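Local coordinates for probable secreted solute-binding lipoprotein (Streptomyces coelicolor, PDB 3I3V), which probably binds an extracellular solute and delivers it to a membrane transporter as a lipid-anchored binding protein, at residues Thr14-Gly17 with Thr18-Gly22. Numbering follows the deposited sequence.
Sequences TQLG and TTAPG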
loop_
_atom_site.group_PDB
_atom_site.type_symbol
_atom_site.label_atom_id
_atom_site.label_comp_id
_atom_site.label_asym_id
_atom_site.label_seq_id
_atom_site.Cartn_x
_atom_site.Cartn_y
_atom_site.Cartn_z
ATOM N N THR C 14 -47.831 -3.914 28.102
ATOM C CA THR C 14 -48.417 -4.075 26.769
ATOM C C THR C 14 -49.877 -4.452 26.688
ATOM O O THR C 14 -50.396 -5.133 27.563
ATOM C CB THR C 14 -47.724 -5.217 26.022
ATOM O OG1 THR C 14 -46.343 -5.249 26.381
ATOM C CG2 THR C 14 -47.875 -5.058 24.535
ATOM N N GLN C 15 -50.505 -4.069 25.579
ATOM C CA GLN C 15 -51.896 -4.412 25.312
ATOM C C GLN C 15 -51.912 -5.731 24.553
ATOM O O GLN C 15 -52.971 -6.322 24.356
ATOM C CB GLN C 15 -52.565 -3.342 24.458
ATOM C CG GLN C 15 -52.869 -2.066 25.205
ATOM C CD GLN C 15 -53.638 -1.079 24.365
ATOM O OE1 GLN C 15 -53.260 -0.791 23.226
ATOM N NE2 GLN C 15 -54.724 -0.542 24.922
ATOM N N LEU C 16 -50.730 -6.173 24.120
ATOM C CA LEU C 16 -50.574 -7.418 23.377
ATOM C C LEU C 16 -50.213 -8.549 24.324
ATOM O O LEU C 16 -49.509 -8.333 25.314
ATOM C CB LEU C 16 -49.454 -7.299 22.338
ATOM C CG LEU C 16 -49.577 -6.274 21.215
ATOM C CD1 LEU C 16 -48.423 -6.464 20.246
ATOM C CD2 LEU C 16 -50.910 -6.441 20.497
ATOM N N GLY C 17 -50.664 -9.761 24.009
ATOM C CA GLY C 17 -50.342 -10.893 24.864
ATOM C C GLY C 17 -51.457 -11.911 25.006
ATOM O O GLY C 17 -51.214 -13.055 25.380
ATOM N N THR C 18 -52.686 -11.494 24.723
ATOM C CA THR C 18 -53.826 -12.395 24.807
ATOM C C THR C 18 -54.733 -12.297 23.583
ATOM O O THR C 18 -54.439 -12.894 22.549
ATOM C CB THR C 18 -54.657 -12.136 26.078
ATOM O OG1 THR C 18 -54.936 -10.734 26.199
ATOM C CG2 THR C 18 -53.896 -12.623 27.308
ATOM N N THR C 19 -55.810 -11.529 23.689
ATOM C CA THR C 19 -56.774 -11.392 22.597
ATOM C C THR C 19 -56.449 -10.334 21.548
ATOM O O THR C 19 -56.931 -10.410 20.419
ATOM C CB THR C 19 -58.186 -11.086 23.142
ATOM O OG1 THR C 19 -58.170 -9.833 23.849
ATOM C CG2 THR C 19 -58.641 -12.194 24.088
ATOM N N ALA C 20 -55.649 -9.342 21.914
ATOM C CA ALA C 20 -55.310 -8.287 20.971
ATOM C C ALA C 20 -54.651 -8.852 19.711
ATOM O O ALA C 20 -53.878 -9.804 19.775
ATOM C CB ALA C 20 -54.395 -7.285 21.640
ATOM N N PRO C 21 -54.970 -8.288 18.540
ATOM C CA PRO C 21 -54.375 -8.767 17.286
ATOM C C PRO C 21 -52.855 -8.592 17.318
ATOM O O PRO C 21 -52.345 -7.571 17.796
ATOM C CB PRO C 21 -55.038 -7.884 16.230
ATOM C CG PRO C 21 -56.379 -7.584 16.839
ATOM C CD PRO C 21 -56.024 -7.293 18.275
ATOM N N GLY C 22 -52.139 -9.588 16.797
ATOM C CA GLY C 22 -50.688 -9.542 16.798
ATOM C C GLY C 22 -50.081 -10.180 18.043
ATOM O O GLY C 22 -48.864 -10.350 18.125
#
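Leu16 CD2 reaches Ala20 CB across the bend that carries the chain from strand 9-14 into helix 23-36, and the two methyls, 3.8 Å apart, make the apolar part of this local contact. The CG of the leucine lies opposite its carbonyl carbon (chi1 -62°); from there CD1 continues the chain in the extended direction, while CD2, the other branch, turns to Ala20. Beyond the bend, the same side chain packs on Met69 of strand 67-70, Tyr26 of helix 23-36 and Ile288 in a loop, a buried setting that suits a branched hydrocarbon.

A second group of contacts sets carbon against carbonyl oxygen. Leu16 CD2 also approaches Pro21 O at 3.3 Å, while Ala20 CB, directed at the preceding residues, comes to 3.2 Å from Gln15 O. A lone methyl is well matched to so close an approach to the backbone. The CB of Pro21, by contrast, points away, and its carbonyl oxygen is what meets the leucine; its ring restricts the backbone just before the helix.

Backbone shape accounts for the two glycines. Gly17 (phi 143°) and Gly22 (phi 91°) adopt conformations in which a side chain would collide with the carbonyl of the residue before; Gly22 also occupies the N-cap position of helix 23-36. The polar ties run to neighbours: Ser23 OG is hydrogen-bonded to both Gly17 N and Ala20 O, bridging the two halves of the bend, and Gln15 NE2 bonds to Gly48 O.

Between the segments themselves, then, the contact is one of methyl packing and van der Waals approach to carbonyls. In this fold of the periplasmic-binding-protein type, the loop leaves strand 9-14, an inner strand of the four-stranded sheet, for helix 23-36; its chemistry is consistent with a bend shaped by methyl packing, two glycine conformations and the Ser23 hydroxyl.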